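Local coordinates for probable transcriptional regulator, LysR family protein (Rhodococcus sp., PDB 2QL3), which probably regulates transcription as a DNA-binding LysR-family factor, this chain being its C-terminal effector-sensing domain, with a fold like that of periplasmic binding proteins, at residues R39-T42 and Q43-R47; D110-P113 and S114-H117; T135-F138 and E139-R142; L155-P158 and R159-T163. All blocks are in the same frame, centred on the assembly; numbering follows the deposited sequence.

Contact 1 (R39-T42 and Q43-R47). With PO4 (phosphate ion), chain O; PO4 (phosphate ion), chain Q.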
loop_
_atom_site.group_PDB
_atom_site.type_symbol
_atom_site.label_atom_id
_atom_site.label_comp_id
_atom_site.label_asym_id
_atom_site.label_seq_id
_atom_site.Cartn_x
_atom_site.Cartn_y
_atom_site.Cartn_z
ATOM N N ARG A 39 11.381 2.323 -9.578
ATOM C CA ARG A 39 11.322 1.071 -8.797
ATOM C C ARG A 39 11.079 1.390 -7.340
ATOM O O ARG A 39 11.805 2.136 -6.758
ATOM C CB ARG A 39 12.623 0.238 -8.858
ATOM C CG ARG A 39 13.394 0.302 -10.143
ATOM C CD ARG A 39 13.790 -1.075 -10.676
ATOM N NE ARG A 39 14.342 -0.911 -12.018
ATOM C CZ ARG A 39 13.619 -0.822 -13.144
ATOM N NH1 ARG A 39 12.276 -0.919 -13.116
ATOM N NH2 ARG A 39 14.245 -0.626 -14.309
ATOM N N GLU A 40 10.057 0.802 -6.754
ATOM C CA GLU A 40 9.861 0.816 -5.317
ATOM C C GLU A 40 10.535 -0.408 -4.752
ATOM O O GLU A 40 10.379 -1.493 -5.292
ATOM C CB GLU A 40 8.370 0.694 -4.988
ATOM C CG GLU A 40 7.673 1.991 -4.938
ATOM C CD GLU A 40 6.157 1.867 -4.908
ATOM O OE1 GLU A 40 5.622 0.955 -5.591
ATOM O OE2 GLU A 40 5.512 2.675 -4.212
ATOM N N ASP A 41 11.289 -0.259 -3.680
ATOM C CA ASP A 41 11.848 -1.483 -3.050
ATOM C C ASP A 41 12.055 -1.337 -1.599
ATOM O O ASP A 41 12.050 -0.217 -1.108
ATOM C CB ASP A 41 13.115 -2.016 -3.722
ATOM C CG ASP A 41 12.986 -3.488 -4.024
ATOM O OD1 ASP A 41 12.494 -4.275 -3.135
ATOM O OD2 ASP A 41 13.377 -3.860 -5.140
ATOM N N THR A 42 12.164 -2.484 -0.915
ATOM C CA THR A 42 12.306 -2.531 0.522
ATOM C C THR A 42 13.712 -2.059 0.873
ATOM O O THR A 42 14.538 -1.809 -0.008
ATOM C CB THR A 42 12.184 -3.986 1.005
ATOM O OG1 THR A 42 13.199 -4.747 0.371
ATOM C CG2 THR A 42 10.828 -4.579 0.640
ATOM N N GLN A 43 14.002 -1.979 2.155
ATOM C CA GLN A 43 15.186 -1.265 2.582
ATOM C C GLN A 43 16.523 -1.806 2.043
ATOM O O GLN A 43 17.251 -1.071 1.403
ATOM C CB GLN A 43 15.188 -1.191 4.090
ATOM C CG GLN A 43 16.471 -0.714 4.692
ATOM C CD GLN A 43 16.430 -0.753 6.208
ATOM O OE1 GLN A 43 16.510 0.292 6.838
ATOM N NE2 GLN A 43 16.341 -1.968 6.803
ATOM N N ASN A 44 16.867 -3.065 2.325
ATOM C CA ASN A 44 18.131 -3.624 1.776
ATOM C C ASN A 44 18.184 -3.719 0.256
ATOM O O ASN A 44 19.245 -3.544 -0.343
ATOM C CB ASN A 44 18.481 -4.982 2.380
ATOM C CG ASN A 44 18.527 -4.942 3.922
ATOM O OD1 ASN A 44 18.485 -3.871 4.510
ATOM N ND2 ASN A 44 18.663 -6.093 4.557
ATOM N N ARG A 45 17.061 -4.036 -0.355
ATOM C CA ARG A 45 17.041 -4.275 -1.768
ATOM C C ARG A 45 17.317 -2.970 -2.460
ATOM O O ARG A 45 18.133 -2.943 -3.396
ATOM C CB ARG A 45 15.730 -4.965 -2.231
ATOM C CG ARG A 45 15.576 -6.408 -1.716
ATOM C CD ARG A 45 14.178 -7.037 -2.075
ATOM N NE ARG A 45 13.787 -6.740 -3.462
ATOM C CZ ARG A 45 13.772 -7.623 -4.468
ATOM N NH1 ARG A 45 13.465 -7.224 -5.690
ATOM N NH2 ARG A 45 14.092 -8.894 -4.259
ATOM N N LEU A 46 16.748 -1.864 -1.978
ATOM C CA LEU A 46 17.016 -0.513 -2.619
ATOM C C LEU A 46 18.504 -0.147 -2.450
ATOM O O LEU A 46 19.171 0.317 -3.377
ATOM C CB LEU A 46 16.136 0.595 -2.007
ATOM C CG LEU A 46 15.694 1.730 -2.992
ATOM C CD1 LEU A 46 14.711 1.101 -3.960
ATOM C CD2 LEU A 46 15.034 2.886 -2.326
ATOM N N ARG A 47 19.058 -0.423 -1.268
ATOM C CA ARG A 47 20.478 -0.115 -0.999
ATOM C C ARG A 47 21.403 -0.923 -1.927
ATOM O O ARG A 47 22.391 -0.418 -2.493
ATOM C CB ARG A 47 20.777 -0.407 0.496
ATOM C CG ARG A 47 22.265 -0.460 0.869
ATOM C CD ARG A 47 22.455 -0.671 2.402
ATOM N NE ARG A 47 22.625 -2.093 2.671
ATOM C CZ ARG A 47 21.833 -2.841 3.401
ATOM N NH1 ARG A 47 20.791 -2.285 4.089
ATOM N NH2 ARG A 47 22.139 -4.150 3.507
HETATM P P PO4 O . 14.784 -6.041 2.988
HETATM O O1 PO4 O . 15.282 -4.897 3.828
HETATM O O2 PO4 O . 14.789 -5.645 1.500
HETATM O O3 PO4 O . 15.642 -7.255 3.019
HETATM O O4 PO4 O . 13.335 -6.368 3.410
HETATM P P PO4 Q . 14.645 -9.885 -8.248
HETATM O O1 PO4 Q . 15.650 -8.790 -7.930
HETATM O O2 PO4 Q . 14.968 -10.497 -9.606
HETATM O O3 PO4 Q . 14.722 -10.959 -7.177
HETATM O O4 PO4 Q . 13.240 -9.300 -8.272
#

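Contact 2 (D110-P113 and S114-H117)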
loop_
_atom_site.group_PDB
_atom_site.type_symbol
_atom_site.label_atom_id
_atom_site.label_comp_id
_atom_site.label_asym_id
_atom_site.label_seq_id
_atom_site.Cartn_x
_atom_site.Cartn_y
_atom_site.Cartn_z
ATOM N N ASP A 110 5.213 -2.402 9.817
ATOM C CA ASP A 110 6.527 -2.998 9.889
ATOM C C ASP A 110 7.137 -2.827 8.501
ATOM O O ASP A 110 7.031 -3.723 7.672
ATOM C CB ASP A 110 6.437 -4.474 10.237
ATOM C CG ASP A 110 7.838 -5.133 10.382
ATOM O OD1 ASP A 110 8.905 -4.506 10.046
ATOM O OD2 ASP A 110 7.868 -6.291 10.831
ATOM N N ALA A 111 7.722 -1.668 8.235
ATOM C CA ALA A 111 8.319 -1.435 6.912
ATOM C C ALA A 111 9.637 -0.735 7.144
ATOM O O ALA A 111 9.676 0.496 7.076
ATOM C CB ALA A 111 7.375 -0.596 6.004
ATOM N N PRO A 112 10.733 -1.515 7.416
ATOM C CA PRO A 112 12.006 -0.849 7.725
ATOM C C PRO A 112 12.336 0.254 6.683
ATOM O O PRO A 112 12.118 0.054 5.448
ATOM C CB PRO A 112 13.027 -1.993 7.749
ATOM C CG PRO A 112 12.210 -3.245 8.064
ATOM C CD PRO A 112 10.825 -2.995 7.466
ATOM N N PRO A 113 12.860 1.395 7.152
ATOM C CA PRO A 113 13.330 1.707 8.523
ATOM C C PRO A 113 12.215 2.154 9.508
ATOM O O PRO A 113 12.525 2.481 10.654
ATOM C CB PRO A 113 14.260 2.891 8.281
ATOM C CG PRO A 113 13.558 3.623 7.121
ATOM C CD PRO A 113 13.053 2.554 6.243
ATOM N N SER A 114 10.948 2.161 9.075
ATOM C CA SER A 114 9.860 2.627 9.964
ATOM C C SER A 114 9.686 1.809 11.231
ATOM O O SER A 114 9.285 2.353 12.243
ATOM C CB SER A 114 8.532 2.674 9.219
ATOM O OG SER A 114 8.595 3.762 8.296
ATOM N N THR A 115 9.958 0.511 11.149
ATOM C CA THR A 115 9.712 -0.412 12.224
ATOM C C THR A 115 10.603 -0.094 13.432
ATOM O O THR A 115 10.088 0.018 14.523
ATOM C CB THR A 115 10.013 -1.827 11.826
ATOM O OG1 THR A 115 9.568 -2.060 10.501
ATOM C CG2 THR A 115 9.366 -2.855 12.859
ATOM N N ASN A 116 11.925 0.062 13.206
ATOM C CA ASN A 116 12.866 0.401 14.278
ATOM C C ASN A 116 12.604 1.809 14.751
ATOM O O ASN A 116 12.709 2.099 15.944
ATOM C CB ASN A 116 14.342 0.327 13.831
ATOM C CG ASN A 116 14.849 -1.077 13.628
ATOM O OD1 ASN A 116 14.132 -2.074 13.786
ATOM N ND2 ASN A 116 16.152 -1.175 13.301
ATOM N N HIS A 117 12.290 2.715 13.817
ATOM C CA HIS A 117 11.976 4.103 14.220
ATOM C C HIS A 117 10.822 4.088 15.266
ATOM O O HIS A 117 10.896 4.743 16.320
ATOM C CB HIS A 117 11.571 4.966 12.991
ATOM C CG HIS A 117 11.204 6.371 13.360
ATOM N ND1 HIS A 117 9.890 6.805 13.429
ATOM C CD2 HIS A 117 11.968 7.403 13.794
ATOM C CE1 HIS A 117 9.866 8.052 13.863
ATOM N NE2 HIS A 117 11.115 8.444 14.083
#

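Contact 3 (T135-F138 and E139-R142)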
loop_
_atom_site.group_PDB
_atom_site.type_symbol
_atom_site.label_atom_id
_atom_site.label_comp_id
_atom_site.label_asym_id
_atom_site.label_seq_id
_atom_site.Cartn_x
_atom_site.Cartn_y
_atom_site.Cartn_z
ATOM N N THR A 135 1.743 -5.076 9.788
ATOM C CA THR A 135 1.563 -5.001 8.316
ATOM C C THR A 135 2.713 -4.192 7.688
ATOM O O THR A 135 3.228 -3.228 8.283
ATOM C CB THR A 135 0.206 -4.330 7.917
ATOM O OG1 THR A 135 0.164 -4.149 6.490
ATOM C CG2 THR A 135 0.059 -2.931 8.563
ATOM N N ALA A 136 3.150 -4.551 6.500
ATOM C CA ALA A 136 4.095 -3.649 5.811
ATOM C C ALA A 136 3.388 -2.645 4.871
ATOM O O ALA A 136 4.039 -1.800 4.234
ATOM C CB ALA A 136 5.196 -4.458 5.051
ATOM N N ASN A 137 2.055 -2.702 4.848
ATOM C CA ASN A 137 1.242 -1.894 3.945
ATOM C C ASN A 137 0.700 -0.638 4.635
ATOM O O ASN A 137 -0.002 -0.736 5.591
ATOM C CB ASN A 137 0.092 -2.711 3.408
ATOM C CG ASN A 137 -0.624 -2.010 2.240
ATOM O OD1 ASN A 137 -0.058 -1.113 1.594
ATOM N ND2 ASN A 137 -1.848 -2.413 1.969
ATOM N N PHE A 138 1.055 0.536 4.150
ATOM C CA PHE A 138 0.695 1.795 4.815
ATOM C C PHE A 138 -0.798 1.942 4.960
ATOM O O PHE A 138 -1.280 2.336 6.010
ATOM C CB PHE A 138 1.286 2.960 4.022
ATOM C CG PHE A 138 1.328 4.261 4.713
ATOM C CD1 PHE A 138 2.493 4.683 5.347
ATOM C CD2 PHE A 138 0.283 5.160 4.589
ATOM C CE1 PHE A 138 2.585 5.970 5.957
ATOM C CE2 PHE A 138 0.369 6.419 5.191
ATOM C CZ PHE A 138 1.504 6.815 5.889
ATOM N N GLU A 139 -1.525 1.660 3.893
ATOM C CA GLU A 139 -2.981 1.815 3.940
ATOM C C GLU A 139 -3.632 0.763 4.812
ATOM O O GLU A 139 -4.663 1.031 5.421
ATOM C CB GLU A 139 -3.604 1.759 2.563
ATOM C CG GLU A 139 -5.117 2.091 2.573
ATOM C CD GLU A 139 -5.459 3.476 3.169
ATOM O OE1 GLU A 139 -6.637 3.698 3.523
ATOM O OE2 GLU A 139 -4.562 4.351 3.305
ATOM N N THR A 140 -3.047 -0.431 4.881
ATOM C CA THR A 140 -3.577 -1.397 5.803
ATOM C C THR A 140 -3.494 -0.867 7.247
ATOM O O THR A 140 -4.436 -1.043 8.032
ATOM C CB THR A 140 -2.909 -2.772 5.651
ATOM O OG1 THR A 140 -3.132 -3.254 4.311
ATOM C CG2 THR A 140 -3.478 -3.768 6.694
ATOM N N ALA A 141 -2.399 -0.187 7.588
ATOM C CA ALA A 141 -2.256 0.359 8.923
ATOM C C ALA A 141 -3.338 1.399 9.156
ATOM O O ALA A 141 -3.980 1.371 10.174
ATOM C CB ALA A 141 -0.876 0.976 9.137
ATOM N N ARG A 142 -3.508 2.336 8.230
ATOM C CA ARG A 142 -4.542 3.409 8.359
ATOM C C ARG A 142 -5.919 2.823 8.382
ATOM O O ARG A 142 -6.739 3.228 9.236
ATOM C CB ARG A 142 -4.480 4.407 7.183
ATOM C CG ARG A 142 -3.236 5.223 7.127
ATOM C CD ARG A 142 -3.240 6.158 5.887
ATOM N NE ARG A 142 -4.127 7.308 6.099
ATOM C CZ ARG A 142 -5.220 7.581 5.405
ATOM N NH1 ARG A 142 -5.912 8.686 5.676
ATOM N NH2 ARG A 142 -5.629 6.779 4.444
#

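Contact 4 (L155-P158 and R159-T163)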
loop_
_atom_site.group_PDB
_atom_site.type_symbol
_atom_site.label_atom_id
_atom_site.label_comp_id
_atom_site.label_asym_id
_atom_site.label_seq_id
_atom_site.Cartn_x
_atom_site.Cartn_y
_atom_site.Cartn_z
ATOM N N LEU A 155 4.801 8.359 9.668
ATOM C CA LEU A 155 5.743 9.410 9.320
ATOM C C LEU A 155 5.143 10.307 8.248
ATOM O O LEU A 155 5.679 11.377 7.953
ATOM C CB LEU A 155 7.079 8.809 8.828
ATOM C CG LEU A 155 8.073 8.417 9.928
ATOM C CD1 LEU A 155 8.669 9.677 10.497
ATOM C CD2 LEU A 155 7.419 7.674 11.086
ATOM N N GLN A 156 4.073 9.845 7.628
ATOM C CA GLN A 156 3.436 10.671 6.641
ATOM C C GLN A 156 1.926 10.685 6.806
ATOM O O GLN A 156 1.334 9.800 7.425
ATOM C CB GLN A 156 3.782 10.181 5.245
ATOM C CG GLN A 156 5.285 10.022 4.994
ATOM C CD GLN A 156 5.506 9.590 3.615
ATOM O OE1 GLN A 156 5.675 8.382 3.347
ATOM N NE2 GLN A 156 5.437 10.548 2.692
ATOM N N ARG A 157 1.319 11.677 6.191
ATOM C CA ARG A 157 -0.100 11.922 6.335
ATOM C C ARG A 157 -0.744 12.161 4.968
ATOM O O ARG A 157 -0.625 13.231 4.429
ATOM C CB ARG A 157 -0.350 13.113 7.266
ATOM C CG ARG A 157 -1.775 13.614 7.172
ATOM C CD ARG A 157 -2.505 13.890 8.419
ATOM N NE ARG A 157 -2.402 15.253 8.899
ATOM C CZ ARG A 157 -3.356 15.956 9.525
ATOM N NH1 ARG A 157 -3.052 17.178 9.935
ATOM N NH2 ARG A 157 -4.593 15.517 9.736
ATOM N N PRO A 158 -1.490 11.155 4.447
ATOM C CA PRO A 158 -2.325 11.370 3.251
ATOM C C PRO A 158 -3.163 12.626 3.369
ATOM O O PRO A 158 -3.670 12.949 4.454
ATOM C CB PRO A 158 -3.207 10.121 3.202
ATOM C CG PRO A 158 -2.312 9.059 3.810
ATOM C CD PRO A 158 -1.582 9.765 4.948
ATOM N N ARG A 159 -3.354 13.307 2.250
ATOM C CA ARG A 159 -4.043 14.604 2.281
ATOM C C ARG A 159 -5.473 14.612 2.798
ATOM O O ARG A 159 -5.911 15.630 3.374
ATOM C CB ARG A 159 -3.948 15.323 0.921
ATOM C CG ARG A 159 -3.402 16.773 1.115
ATOM C CD ARG A 159 -2.654 17.374 -0.077
ATOM N NE ARG A 159 -1.233 17.634 0.165
ATOM C CZ ARG A 159 -0.268 17.405 -0.735
ATOM N NH1 ARG A 159 -0.562 16.887 -1.922
ATOM N NH2 ARG A 159 1.007 17.677 -0.453
ATOM N N VAL A 160 -6.202 13.501 2.581
ATOM C CA VAL A 160 -7.568 13.336 3.042
ATOM C C VAL A 160 -7.630 12.273 4.147
ATOM O O VAL A 160 -7.231 11.143 3.921
ATOM C CB VAL A 160 -8.502 12.956 1.864
ATOM C CG1 VAL A 160 -9.961 12.995 2.281
ATOM C CG2 VAL A 160 -8.338 13.936 0.780
ATOM N N ASP A 161 -8.117 12.632 5.335
ATOM C CA ASP A 161 -8.069 11.719 6.503
ATOM C C ASP A 161 -9.123 10.582 6.433
ATOM O O ASP A 161 -9.929 10.399 7.366
ATOM C CB ASP A 161 -8.278 12.484 7.825
ATOM C CG ASP A 161 -7.061 13.349 8.243
ATOM O OD1 ASP A 161 -7.280 14.183 9.167
ATOM O OD2 ASP A 161 -5.916 13.195 7.725
ATOM N N VAL A 162 -9.115 9.833 5.322
ATOM C CA VAL A 162 -10.142 8.819 5.054
ATOM C C VAL A 162 -9.410 7.584 4.545
ATOM O O VAL A 162 -8.389 7.711 3.871
ATOM C CB VAL A 162 -11.249 9.331 4.050
ATOM C CG1 VAL A 162 -12.260 8.268 3.775
ATOM C CG2 VAL A 162 -12.021 10.520 4.698
ATOM N N THR A 163 -9.901 6.410 4.931
ATOM C CA THR A 163 -9.279 5.172 4.595
ATOM C C THR A 163 -10.005 4.606 3.397
ATOM O O THR A 163 -11.024 5.185 2.946
ATOM C CB THR A 163 -9.333 4.153 5.759
ATOM O OG1 THR A 163 -10.669 3.647 5.872
ATOM C CG2 THR A 163 -8.866 4.753 7.141
HETATM O O HOH W 1 -4.607 11.238 6.447
#

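Contact 1 (R39-T42 and Q43-R47)
Asp41 and Arg45 meet where strand 34-40 gives way to helix 43-51. NE of Arg45 reaches OD1 of Asp41 at 2.8 Å with an N-H...O angle of 147°, a salt bridge that arrives on the syn side of the carboxylate but well out of its plane. OD2 takes two weak bonds more, from NE and NH1. CG of Arg45 lies beside its backbone N and anti to the carbonyl carbon, which starts the chain toward Asp41; the bend at chi3 (44°) then folds the guanidinium back toward the strand end, with the carboxylate at its edge and the two flat groups 39° apart. On its anti lone pair OD1 also accepts the backbone N of Thr42 at 2.9 Å, a second donor that should limit rotation of the carboxylate.

The turn is the strand-to-helix link of a periplasmic-binding-protein-like domain, and Thr42 stands at the N-cap position without a side-chain capping bond. Its carbonyl O starts the helix, taking N of Leu46 at 3.0 Å. A phosphate, probably from the crystallisation liquor, lies over the helix start, where N of Asn44 gives its O1 a nearly straight bond of 2.9 Å. A second phosphate touches Arg45, whose NH1 makes a weak bond to O4. CD1 of Leu46 packs 3.5 Å from CB of Asp41, and the leucine side chain also touches Ala58 and Val60 of strand 57-61.

Contact 2 (D110-P113 and S114-H117)
With chi1 of -178°, Asp110 swings CG opposite its own backbone N, and Thr115, at chi1 -40°, holds OG1 beside its backbone N; together these turns bring the hydroxyl to one oxygen of the carboxylate across the start of helix 114-125. This is the loop between a strand and the following helix in the half of the LysR effector-binding domain that holds the parallel pair 106-109 and 131-135. Thr115 OG1 donates to Asp110 OD1 at 2.6 Å, coming in on the anti side and 32° out of the carboxylate plane. The methyl CG2 of Thr115 follows along, 3.3 Å from the same oxygen. The other oxygen, OD2, is taken by a salt bridge to Arg134, so each oxygen has a partner.

A cis peptide bond before Pro113 folds the chain sharply, and Ser114 N bonds to Ala111 O from above the carbonyl plane. Pro112 lies alongside Thr115, pointing the same way. Pro113 packs against Tyr12, Tyr61 and Leu63. The first helical turn is closed by a hydrogen bond from His117 N to Pro113 O, 3.2 Å long, with the donor in the carbonyl plane.

Contact 3 (T135-F138 and E139-R142)
Asn137 and Thr140 make the side-chain hydrogen bond at the start of helix 138-147: ND2 gives to OG1 of Thr140 at 2.8 Å, 29° out of the amide plane, the two side chains crossing at about a right angle. Just before it, Thr135 OG1 accepts N of Asn137 at 2.9 Å, an ST turn that sets up the N-cap residue. Both threonine hydroxyls also bond to Glu40 of the second subunit. In the backbone, Ala141 N to Asn137 O and Arg142 N to Phe138 O begin the helix.

A salt bridge joins Arg142 NH2 to Glu139 OE2 at 2.9 Å, on the syn lone pair and in the guanidinium plane; bends in the arginine at chi3 and the glutamate at chi2 make this possible. Tyr164 OH of the second subunit also bonds to OE2.

Nonpolar contacts complete the turn. Arg142 CD lies 3.7 Å from CE2 of Phe138, and ring and guanidinium planes are 17° apart. Thr140 CG2 packs 3.9 Å from Thr135 CB.

The turn thus links strand 131-135 to helix 138-147, whose Phe138 and Arg142 rest on Leu154 of strand 152-154 and on Pro158, while Asn137, Glu139, Thr140 and Arg142 also meet the second subunit.

Contact 4 (L155-P158 and R159-T163)
The chain leaves Pro158 in an extended conformation, turns at Arg159 and tightens at Asp161, the centre of an inverse gamma turn in which Val162 N bonds to Val160 O at 2.7 Å. With the turn at Arg159, the side chain of Asp161 comes to lie beside that of Arg157, four residues earlier.

Arg157 NH2 lies 3.1 Å from Asp161 OD1, a salt bridge, and makes a weak hydrogen bond of 3.3 Å to OD2. OD1 lies at the guanidinium edge, the guanidinium and carboxylate planes are 21° apart, and both oxygens are near NH2. To get there the arginine chain bends twice, at chi2 (134°) and again at chi3 (92°), and its CD comes alongside OD2 at 3.5 Å. A water spans the inside of the bend, donating to Pro158 O at 2.8 Å and to Asp161 OD2 at 2.7 Å. It ties the proline carbonyl to the same carboxylate that meets the arginine.

In the LysR effector domain this loop joins strand 152-154 to strand 169-173. The ring of Pro158 packs on Phe138 and Arg142 of helix 138-147 and on Tyr164 of the second subunit. Arg159 turns away from the bend, its NH1 bonding to Glu165 O of the second subunit.

One terminal nitrogen serves both carboxylate oxygens and the one hydrogen bond between the two side chains is weak, so the pair is probably held largely by charge, a modest surface link supplemented by the water where the chain bends.

In the fold
The four contacts come in series along one effector-binding domain. Contact 1 belongs to the part built on strand 34-40, helix 43-51 and the large mixed sheet; contacts 2 and 3 follow the two strands of the parallel sheet, 106-109 and 131-135, and lead into successive helices. Contact 4 lies in the loop after strand 152-154. Centres of contacts 1 and 2 are about 13 Å apart, Gln43 packing on Pro112 and Pro113; those of 3 and 4 about 12 Å, with Arg142 bonded to Val162 O; those of 1 and 4 about 23 Å, across the chain's centre. Contacts 1, 3 and 4 help form the dimer interface, Glu40 joining contact 1 to contact 3 of the second subunit.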